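Local structure of fibronectin type-III domain-containing protein (Caldanaerobacter subterraneus subsp. tengcongensis, 7JGU) at residues E6-W11 against T25-K30; K33-Y38 against D52-Y57; T68-A73 against F82-S87. The protein is of unknown function; this chain is a variant of a fibronectin type-III domain, noted for extreme thermal stability, from a longer bacterial protein with a signal sequence. All blocks are in the same frame, centred on the assembly; numbering follows the deposited sequence.

Interaction 1 (E6-W11 against T25-K30); sequences EPVGFW and TWSETK. Unlike the reference sequence in segment 25-30: T25 (reference Arg).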
loop_
_atom_site.group_PDB
_atom_site.type_symbol
_atom_site.label_atom_id
_atom_site.label_comp_id
_atom_site.label_asym_id
_atom_site.label_seq_id
_atom_site.Cartn_x
_atom_site.Cartn_y
_atom_site.Cartn_z
ATOM N N GLU A 6 -8.339 -10.964 0.215
ATOM C CA GLU A 6 -7.996 -9.565 -0.046
ATOM C C GLU A 6 -7.755 -8.843 1.276
ATOM O O GLU A 6 -8.531 -9.020 2.220
ATOM C CB GLU A 6 -9.185 -8.968 -0.788
ATOM C CG GLU A 6 -9.005 -7.603 -1.323
ATOM C CD GLU A 6 -10.266 -7.084 -2.011
ATOM O OE1 GLU A 6 -10.801 -7.787 -2.897
ATOM O OE2 GLU A 6 -10.728 -5.979 -1.667
ATOM N N PRO A 7 -6.686 -8.038 1.403
ATOM C CA PRO A 7 -6.520 -7.245 2.623
ATOM C C PRO A 7 -7.666 -6.274 2.794
ATOM O O PRO A 7 -8.241 -5.787 1.822
ATOM C CB PRO A 7 -5.193 -6.507 2.401
ATOM C CG PRO A 7 -4.469 -7.328 1.403
ATOM C CD PRO A 7 -5.542 -7.853 0.483
ATOM N N VAL A 8 -7.944 -5.981 4.055
ATOM C CA VAL A 8 -8.923 -4.978 4.438
ATOM C C VAL A 8 -8.237 -3.999 5.375
ATOM O O VAL A 8 -7.093 -4.198 5.785
ATOM C CB VAL A 8 -10.200 -5.586 5.054
ATOM C CG1 VAL A 8 -10.910 -6.458 4.016
ATOM C CG2 VAL A 8 -9.882 -6.398 6.294
ATOM N N GLY A 9 -8.944 -2.928 5.704
ATOM C CA GLY A 9 -8.356 -1.913 6.552
ATOM C C GLY A 9 -7.116 -1.274 5.964
ATOM O O GLY A 9 -6.200 -0.923 6.713
ATOM N N PHE A 10 -7.058 -1.123 4.645
ATOM C CA PHE A 10 -5.891 -0.536 3.982
ATOM C C PHE A 10 -6.022 0.973 4.091
ATOM O O PHE A 10 -6.943 1.565 3.518
ATOM C CB PHE A 10 -5.845 -0.967 2.523
ATOM C CG PHE A 10 -4.671 -0.440 1.743
ATOM C CD1 PHE A 10 -3.475 -0.155 2.356
ATOM C CD2 PHE A 10 -4.778 -0.264 0.382
ATOM C CE1 PHE A 10 -2.403 0.322 1.594
ATOM C CE2 PHE A 10 -3.731 0.204 -0.357
ATOM C CZ PHE A 10 -2.547 0.468 0.247
ATOM N N TRP A 11 -5.133 1.583 4.854
ATOM C CA TRP A 11 -5.162 3.004 5.146
ATOM C C TRP A 11 -3.821 3.624 4.809
ATOM O O TRP A 11 -2.771 3.017 5.006
ATOM C CB TRP A 11 -5.440 3.220 6.629
ATOM C CG TRP A 11 -6.737 2.599 7.076
ATOM C CD1 TRP A 11 -7.892 2.490 6.350
ATOM C CD2 TRP A 11 -7.005 1.982 8.337
ATOM N NE1 TRP A 11 -8.853 1.854 7.080
ATOM C CE2 TRP A 11 -8.336 1.516 8.305
ATOM C CE3 TRP A 11 -6.241 1.759 9.486
ATOM C CZ2 TRP A 11 -8.927 0.867 9.385
ATOM C CZ3 TRP A 11 -6.824 1.104 10.555
ATOM C CH2 TRP A 11 -8.157 0.666 10.502
ATOM N N THR A 25 -0.772 1.068 5.955
ATOM C CA THR A 25 -0.997 -0.037 6.868
ATOM C C THR A 25 -2.230 -0.805 6.426
ATOM O O THR A 25 -3.099 -0.282 5.723
ATOM C CB THR A 25 -1.152 0.420 8.317
ATOM O OG1 THR A 25 -1.031 -0.721 9.171
ATOM C CG2 THR A 25 -2.501 1.043 8.537
ATOM N N TRP A 26 -2.293 -2.061 6.839
ATOM C CA TRP A 26 -3.390 -2.930 6.443
ATOM C C TRP A 26 -3.516 -4.049 7.468
ATOM O O TRP A 26 -2.640 -4.267 8.304
ATOM C CB TRP A 26 -3.190 -3.496 5.020
ATOM C CG TRP A 26 -1.875 -4.172 4.858
ATOM C CD1 TRP A 26 -1.587 -5.481 5.102
ATOM C CD2 TRP A 26 -0.640 -3.569 4.444
ATOM N NE1 TRP A 26 -0.275 -5.722 4.880
ATOM C CE2 TRP A 26 0.336 -4.578 4.455
ATOM C CE3 TRP A 26 -0.272 -2.277 4.072
ATOM C CZ2 TRP A 26 1.653 -4.347 4.125
ATOM C CZ3 TRP A 26 1.032 -2.053 3.726
ATOM C CH2 TRP A 26 1.985 -3.071 3.772
ATOM N N SER A 27 -4.608 -4.788 7.358
ATOM C CA SER A 27 -4.862 -5.842 8.327
ATOM C C SER A 27 -4.089 -7.112 7.982
ATOM O O SER A 27 -3.745 -7.374 6.836
ATOM C CB SER A 27 -6.348 -6.167 8.359
ATOM O OG SER A 27 -6.737 -6.756 7.131
ATOM N N GLU A 28 -3.854 -7.925 9.006
ATOM C CA GLU A 28 -3.348 -9.268 8.784
ATOM C C GLU A 28 -4.358 -10.001 7.915
ATOM O O GLU A 28 -5.561 -9.861 8.096
ATOM C CB GLU A 28 -3.194 -9.969 10.125
ATOM C CG GLU A 28 -2.438 -11.266 10.029
ATOM C CD GLU A 28 -2.060 -11.841 11.381
ATOM O OE1 GLU A 28 -1.478 -12.935 11.396
ATOM O OE2 GLU A 28 -2.340 -11.201 12.420
ATOM N N THR A 29 -3.867 -10.781 6.965
ATOM C CA THR A 29 -4.678 -11.343 5.900
ATOM C C THR A 29 -4.509 -12.855 5.846
ATOM O O THR A 29 -3.389 -13.355 5.753
ATOM C CB THR A 29 -4.266 -10.697 4.581
ATOM O OG1 THR A 29 -4.428 -9.272 4.664
ATOM C CG2 THR A 29 -5.072 -11.212 3.434
ATOM N N LYS A 30 -5.627 -13.578 5.872
ATOM C CA LYS A 30 -5.581 -15.031 5.816
ATOM C C LYS A 30 -4.843 -15.489 4.574
ATOM O O LYS A 30 -5.139 -15.049 3.458
ATOM C CB LYS A 30 -7.003 -15.580 5.804
ATOM C CG LYS A 30 -7.074 -17.080 5.780
ATOM C CD LYS A 30 -7.245 -17.583 4.350
ATOM C CE LYS A 30 -7.731 -19.018 4.318
ATOM N NZ LYS A 30 -7.791 -19.513 2.919
#

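Interaction 2 (K33-Y38 against D52-Y57); sequences KYYEIY and DKLEYY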
loop_
_atom_site.group_PDB
_atom_site.type_symbol
_atom_site.label_atom_id
_atom_site.label_comp_id
_atom_site.label_asym_id
_atom_site.label_seq_id
_atom_site.Cartn_x
_atom_site.Cartn_y
_atom_site.Cartn_z
ATOM N N LYS A 33 1.492 -14.742 2.547
ATOM C CA LYS A 33 2.904 -14.876 2.859
ATOM C C LYS A 33 3.649 -13.556 2.709
ATOM O O LYS A 33 4.655 -13.340 3.380
ATOM C CB LYS A 33 3.557 -15.922 1.949
ATOM C CG LYS A 33 3.018 -17.318 2.145
ATOM C CD LYS A 33 3.363 -17.850 3.520
ATOM C CE LYS A 33 2.854 -19.266 3.711
ATOM N NZ LYS A 33 3.795 -20.245 3.130
ATOM N N TYR A 34 3.175 -12.677 1.833
ATOM C CA TYR A 34 3.713 -11.326 1.743
ATOM C C TYR A 34 2.674 -10.462 1.063
ATOM O O TYR A 34 1.625 -10.938 0.628
ATOM C CB TYR A 34 5.072 -11.284 1.048
ATOM C CG TYR A 34 5.105 -11.594 -0.419
ATOM C CD1 TYR A 34 5.255 -12.894 -0.871
ATOM C CD2 TYR A 34 5.067 -10.585 -1.360
ATOM C CE1 TYR A 34 5.340 -13.172 -2.217
ATOM C CE2 TYR A 34 5.151 -10.857 -2.705
ATOM C CZ TYR A 34 5.284 -12.144 -3.126
ATOM O OH TYR A 34 5.380 -12.391 -4.483
ATOM N N TYR A 35 2.986 -9.170 0.990
ATOM C CA TYR A 35 2.140 -8.156 0.398
ATOM C C TYR A 35 2.973 -7.359 -0.590
ATOM O O TYR A 35 4.177 -7.186 -0.392
ATOM C CB TYR A 35 1.590 -7.216 1.474
ATOM C CG TYR A 35 0.873 -7.924 2.585
ATOM C CD1 TYR A 35 1.562 -8.393 3.692
ATOM C CD2 TYR A 35 -0.482 -8.159 2.518
ATOM C CE1 TYR A 35 0.903 -9.073 4.721
ATOM C CE2 TYR A 35 -1.145 -8.830 3.539
ATOM C CZ TYR A 35 -0.451 -9.286 4.631
ATOM O OH TYR A 35 -1.107 -9.958 5.648
ATOM N N GLU A 36 2.320 -6.876 -1.638
ATOM C CA GLU A 36 2.984 -6.064 -2.644
ATOM C C GLU A 36 2.202 -4.780 -2.847
ATOM O O GLU A 36 0.975 -4.804 -2.939
ATOM C CB GLU A 36 3.122 -6.817 -3.968
ATOM C CG GLU A 36 4.155 -6.236 -4.912
ATOM C CD GLU A 36 4.625 -7.206 -5.972
ATOM O OE1 GLU A 36 4.284 -8.408 -5.909
ATOM O OE2 GLU A 36 5.347 -6.757 -6.881
ATOM N N ILE A 37 2.920 -3.671 -2.887
ATOM C CA ILE A 37 2.355 -2.342 -2.985
ATOM C C ILE A 37 2.751 -1.721 -4.305
ATOM O O ILE A 37 3.916 -1.774 -4.705
ATOM C CB ILE A 37 2.913 -1.471 -1.842
ATOM C CG1 ILE A 37 2.672 -2.125 -0.486
ATOM C CG2 ILE A 37 2.371 -0.056 -1.942
ATOM C CD1 ILE A 37 3.571 -1.544 0.597
ATOM N N TYR A 38 1.788 -1.045 -4.915
ATOM C CA TYR A 38 1.959 -0.321 -6.164
ATOM C C TYR A 38 1.473 1.108 -5.993
ATOM O O TYR A 38 0.535 1.375 -5.248
ATOM C CB TYR A 38 1.141 -0.969 -7.280
ATOM C CG TYR A 38 1.528 -2.405 -7.536
ATOM C CD1 TYR A 38 1.025 -3.420 -6.742
ATOM C CD2 TYR A 38 2.395 -2.735 -8.561
ATOM C CE1 TYR A 38 1.384 -4.730 -6.962
ATOM C CE2 TYR A 38 2.757 -4.057 -8.800
ATOM C CZ TYR A 38 2.244 -5.046 -7.992
ATOM O OH TYR A 38 2.569 -6.360 -8.210
ATOM N N ASP A 52 6.613 -8.476 4.197
ATOM C CA ASP A 52 5.885 -9.433 5.013
ATOM C C ASP A 52 5.317 -8.795 6.271
ATOM O O ASP A 52 4.707 -9.485 7.097
ATOM C CB ASP A 52 6.731 -10.677 5.328
ATOM C CG ASP A 52 7.946 -10.383 6.166
ATOM O OD1 ASP A 52 8.203 -9.227 6.517
ATOM O OD2 ASP A 52 8.670 -11.354 6.486
ATOM N N LYS A 53 5.465 -7.485 6.409
ATOM C CA LYS A 53 4.908 -6.744 7.525
ATOM C C LYS A 53 3.504 -6.247 7.178
ATOM O O LYS A 53 2.992 -6.469 6.080
ATOM C CB LYS A 53 5.819 -5.567 7.866
ATOM C CG LYS A 53 7.254 -5.930 8.115
ATOM C CD LYS A 53 7.409 -6.943 9.231
ATOM C CE LYS A 53 8.880 -7.134 9.596
ATOM N NZ LYS A 53 9.616 -7.912 8.561
ATOM N N LEU A 54 2.878 -5.559 8.129
ATOM C CA LEU A 54 1.544 -4.986 7.977
ATOM C C LEU A 54 1.574 -3.478 7.833
ATOM O O LEU A 54 0.526 -2.833 7.922
ATOM C CB LEU A 54 0.657 -5.398 9.140
ATOM C CG LEU A 54 0.533 -6.895 9.371
ATOM C CD1 LEU A 54 -0.400 -7.174 10.553
ATOM C CD2 LEU A 54 0.042 -7.593 8.130
ATOM N N GLU A 55 2.745 -2.915 7.586
ATOM C CA GLU A 55 2.851 -1.492 7.328
ATOM C C GLU A 55 4.085 -1.242 6.484
ATOM O O GLU A 55 4.993 -2.078 6.424
ATOM C CB GLU A 55 2.940 -0.687 8.616
ATOM C CG GLU A 55 4.202 -0.921 9.419
ATOM C CD GLU A 55 4.376 0.070 10.573
ATOM O OE1 GLU A 55 3.383 0.720 10.974
ATOM O OE2 GLU A 55 5.514 0.200 11.082
ATOM N N TYR A 56 4.116 -0.075 5.844
ATOM C CA TYR A 56 5.258 0.266 5.000
ATOM C C TYR A 56 5.321 1.773 4.829
ATOM O O TYR A 56 4.310 2.394 4.513
ATOM C CB TYR A 56 5.136 -0.409 3.614
ATOM C CG TYR A 56 6.433 -0.394 2.844
ATOM C CD1 TYR A 56 7.375 -1.410 3.016
ATOM C CD2 TYR A 56 6.740 0.629 1.966
ATOM C CE1 TYR A 56 8.569 -1.412 2.339
ATOM C CE2 TYR A 56 7.962 0.647 1.294
ATOM C CZ TYR A 56 8.870 -0.377 1.494
ATOM O OH TYR A 56 10.068 -0.365 0.828
ATOM N N TYR A 57 6.504 2.340 5.018
ATOM C CA TYR A 57 6.724 3.762 4.797
ATOM C C TYR A 57 7.138 4.002 3.356
ATOM O O TYR A 57 8.143 3.459 2.900
ATOM C CB TYR A 57 7.835 4.274 5.709
ATOM C CG TYR A 57 7.449 4.442 7.140
ATOM C CD1 TYR A 57 6.879 5.621 7.593
ATOM C CD2 TYR A 57 7.662 3.427 8.051
ATOM C CE1 TYR A 57 6.536 5.784 8.914
ATOM C CE2 TYR A 57 7.330 3.574 9.370
ATOM C CZ TYR A 57 6.765 4.762 9.798
ATOM O OH TYR A 57 6.426 4.927 11.114
#

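Interaction 3 (T68-A73 against F82-S87); sequences TFALIA and FVTASS. Unlike the reference sequence in segment 68-73: I72 (reference Arg).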
loop_
_atom_site.group_PDB
_atom_site.type_symbol
_atom_site.label_atom_id
_atom_site.label_comp_id
_atom_site.label_asym_id
_atom_site.label_seq_id
_atom_site.Cartn_x
_atom_site.Cartn_y
_atom_site.Cartn_z
ATOM N N THR A 68 -2.369 7.616 -4.489
ATOM C CA THR A 68 -3.208 6.436 -4.411
ATOM C C THR A 68 -2.321 5.223 -4.577
ATOM O O THR A 68 -1.464 5.193 -5.472
ATOM C CB THR A 68 -4.301 6.465 -5.476
ATOM O OG1 THR A 68 -5.101 7.645 -5.303
ATOM C CG2 THR A 68 -5.192 5.243 -5.363
ATOM N N PHE A 69 -2.554 4.222 -3.735
ATOM C CA PHE A 69 -1.781 2.992 -3.736
ATOM C C PHE A 69 -2.695 1.797 -3.905
ATOM O O PHE A 69 -3.848 1.832 -3.511
ATOM C CB PHE A 69 -0.986 2.844 -2.437
ATOM C CG PHE A 69 -0.023 3.968 -2.194
ATOM C CD1 PHE A 69 1.236 3.936 -2.756
ATOM C CD2 PHE A 69 -0.392 5.082 -1.455
ATOM C CE1 PHE A 69 2.122 4.983 -2.564
ATOM C CE2 PHE A 69 0.495 6.126 -1.265
ATOM C CZ PHE A 69 1.746 6.067 -1.808
ATOM N N ALA A 70 -2.145 0.738 -4.475
ATOM C CA ALA A 70 -2.818 -0.543 -4.632
ATOM C C ALA A 70 -2.027 -1.598 -3.878
ATOM O O ALA A 70 -0.801 -1.574 -3.860
ATOM C CB ALA A 70 -2.966 -0.933 -6.092
ATOM N N LEU A 71 -2.737 -2.513 -3.244
ATOM C CA LEU A 71 -2.162 -3.531 -2.382
ATOM C C LEU A 71 -2.741 -4.879 -2.753
ATOM O O LEU A 71 -3.935 -4.987 -3.030
ATOM C CB LEU A 71 -2.549 -3.215 -0.945
ATOM C CG LEU A 71 -2.139 -4.182 0.141
ATOM C CD1 LEU A 71 -0.649 -4.135 0.413
ATOM C CD2 LEU A 71 -2.912 -3.851 1.417
ATOM N N ILE A 72 -1.873 -5.890 -2.780
ATOM C CA ILE A 72 -2.284 -7.284 -2.892
ATOM C C ILE A 72 -1.608 -8.098 -1.801
ATOM O O ILE A 72 -0.528 -7.752 -1.311
ATOM C CB ILE A 72 -1.963 -7.918 -4.253
ATOM C CG1 ILE A 72 -0.573 -7.502 -4.747
ATOM C CG2 ILE A 72 -2.999 -7.515 -5.242
ATOM C CD1 ILE A 72 -0.002 -8.415 -5.833
ATOM N N ALA A 73 -2.239 -9.221 -1.462
ATOM C CA ALA A 73 -1.622 -10.251 -0.642
ATOM C C ALA A 73 -1.259 -11.403 -1.571
ATOM O O ALA A 73 -1.976 -11.683 -2.527
ATOM C CB ALA A 73 -2.596 -10.746 0.413
ATOM N N PHE A 82 -6.771 -6.836 -5.904
ATOM C CA PHE A 82 -6.204 -5.568 -5.481
ATOM C C PHE A 82 -7.195 -4.744 -4.667
ATOM O O PHE A 82 -8.398 -4.727 -4.952
ATOM C CB PHE A 82 -5.866 -4.719 -6.707
ATOM C CG PHE A 82 -4.653 -5.161 -7.454
ATOM C CD1 PHE A 82 -3.393 -4.765 -7.051
ATOM C CD2 PHE A 82 -4.772 -5.946 -8.581
ATOM C CE1 PHE A 82 -2.266 -5.175 -7.751
ATOM C CE2 PHE A 82 -3.660 -6.340 -9.280
ATOM C CZ PHE A 82 -2.404 -5.945 -8.867
ATOM N N VAL A 83 -6.663 -4.007 -3.695
ATOM C CA VAL A 83 -7.420 -3.005 -2.951
ATOM C C VAL A 83 -6.628 -1.711 -2.991
ATOM O O VAL A 83 -5.402 -1.728 -3.037
ATOM C CB VAL A 83 -7.708 -3.423 -1.499
ATOM C CG1 VAL A 83 -8.442 -4.719 -1.506
ATOM C CG2 VAL A 83 -6.434 -3.547 -0.697
ATOM N N THR A 84 -7.332 -0.585 -3.002
ATOM C CA THR A 84 -6.670 0.712 -3.086
ATOM C C THR A 84 -7.019 1.608 -1.907
ATOM O O THR A 84 -8.034 1.430 -1.240
ATOM C CB THR A 84 -6.965 1.446 -4.406
ATOM O OG1 THR A 84 -8.372 1.707 -4.501
ATOM C CG2 THR A 84 -6.488 0.644 -5.607
ATOM N N ALA A 85 -6.161 2.597 -1.690
ATOM C CA ALA A 85 -6.371 3.595 -0.656
ATOM C C ALA A 85 -5.565 4.825 -1.040
ATOM O O ALA A 85 -4.587 4.731 -1.778
ATOM C CB ALA A 85 -5.932 3.093 0.717
ATOM N N SER A 86 -5.968 5.975 -0.504
ATOM C CA SER A 86 -5.368 7.237 -0.890
ATOM C C SER A 86 -5.147 8.117 0.327
ATOM O O SER A 86 -5.840 8.000 1.329
ATOM C CB SER A 86 -6.293 8.035 -1.829
ATOM O OG SER A 86 -6.529 7.356 -3.037
ATOM N N SER A 87 -4.201 9.048 0.194
ATOM C CA SER A 87 -4.096 10.181 1.104
ATOM C C SER A 87 -3.268 11.261 0.416
ATOM O O SER A 87 -2.867 11.126 -0.737
ATOM C CB SER A 87 -3.516 9.817 2.470
ATOM O OG SER A 87 -3.717 10.895 3.381
#

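Interaction 1 (E6-W11 against T25-K30)
V8 O is the most heavily used acceptor of this contact, taking two hydrogen bonds from one residue. S27 N donates to V8 O at 3.0 Å, nearly along the C=O axis, while S27 OG reaches V8 O at 2.9 Å from above the carbonyl plane. The hydroxyl gets there because OG stands between the backbone N and the carbonyl carbon of its own residue (chi1 67°), so serine, short and polar, suits the place. S27 O is satisfied within its own segment by T29 OG1, 3.0 Å away, and P7 packs its ring against that same T29 hydroxyl.

Farther along, W11 and T25 form an antiparallel hydrogen-bonded pair: W11 N to T25 O and T25 N to W11 O are both 2.9 Å and fairly straight. T25, which differs from the natural sequence, hydrogen-bonds through OG1 to L54 O and lays CG2 beside the W11 indole, 3.9 Å from W11 CE3. Between these two points, G9 and F10 together lie opposite W26, one residue more than the other segment spends. G9 meets this turn with a positive phi of 61°, readily adopted without a side chain, and its carbonyl oxygen receives a nearly straight CA-H contact, W26 CA to G9 O at 3.5 Å. The F10 ring presents its edge to T25 O, with CE1 beside W26 CE3.

The pairing continues strands 11-15 and 21-25 into their adjoining loops; P7, F10 and W26 turn into the core against L71 of strand 66-75, and W26 also meets Y35 and Y56.

Interaction 2 (K33-Y38 against D52-Y57)
At K33 the backbone approaches the other segment, with K33 O 3.9 Å from D52 CB; the K33 ammonium group makes a salt bridge with E76 instead. K33 and Y34 both face V74, a classic beta bulge at the start of strand 34-41, and Y34 brings its CA within 4.4 Å of D52 CA. Y35 carries much of the contact. With CG anti to the carbonyl carbon, its ring reaches the 53-54 bend, crossing the L54 side chain obliquely: Y35 CD1 lies 3.4 Å from K53 O, and L54 CD2 rests 3.6 Å from Y35 OH. Tyrosine suits this place because its carbon ring can be buried while the hydroxyl finds a weak hydrogen bond with T29 N. Two residues on, I37 (chi1 -55°) extends its delta methyl across to Y56, CD1 standing 3.6 Å from Y56 CB and close to CG, the end of isoleucine's longer, unbranched arm set against the base of the ring.

The charges lie on exposed residues: in the turn, K53 NZ binds the syn lone pair of D52 OD1 at 2.8 Å. Such chemistry implies that apolar packing joins the two segments, while polar groups such as Y35 OH and L54 O bond to segment 25-30.

Interaction 3 (T68-A73 against F82-S87)
A85 O is held by two donors of unequal strength. F69 N gives it a hydrogen bond of 2.9 Å that is almost linear (172°) and nearly along the C=O axis, and T68 CA adds a CA-H contact to A85 O at 3.4 Å. F69 O repays the pairing by accepting A85 N, and two residues on the same ladder recurs: L71 N to V83 O is 2.8 Å and V83 N to L71 O 3.0 Å.

Two non-hydrogen-bonded pairs alternate with them: T68-S86 beyond the F69-A85 pair and A70-T84 between the two. In the first, T68 OG1 and S86 OG meet tip to tip at 2.7 Å, two small hydroxyl residues that share one hydrogen bond in which either could be the donor. In the second, A70 CB abuts T84 CG2, and Y45 lies against both residues. F69, L71, V83 and A85 occupy the other face, toward the core, where L71 CB lies alongside V83 CG2; apolar groups suit this face because F10, P7 and V12 close over it. Near the turn, I72, which differs from the natural sequence, sets CG2 over one face of the F82 ring in a CH-pi contact, 3.6 Å from the ring centroid. Y45 meets F82 edge-to-face.

Two long antiparallel strands joined by a short turn form the F-G hairpin, with strand 78-88 at the sheet edge, as in the immunoglobulin-like beta-sandwich of fibronectin type-III domains.

From the N terminus the three contacts follow in series, none nesting within or crossing another. Interaction 1 closes the excursion through strands 11-15 and 21-25, joining the lead-in of the first to the exit of the second. The chain then changes sheets, and interaction 2 closes the span that holds the rest of strand 34-41 and strand 44-51, linking the four-stranded sheet to strand 55-58 of the three-stranded one. Interaction 3 closes the last hairpin. L54 O, bonded to W26 N as well, couples interactions 1 and 2; backbone bonds of E36 and Y38 to strand 66-75 couple 2 and 3; E6, P7 and F10 lie against strand 78-88.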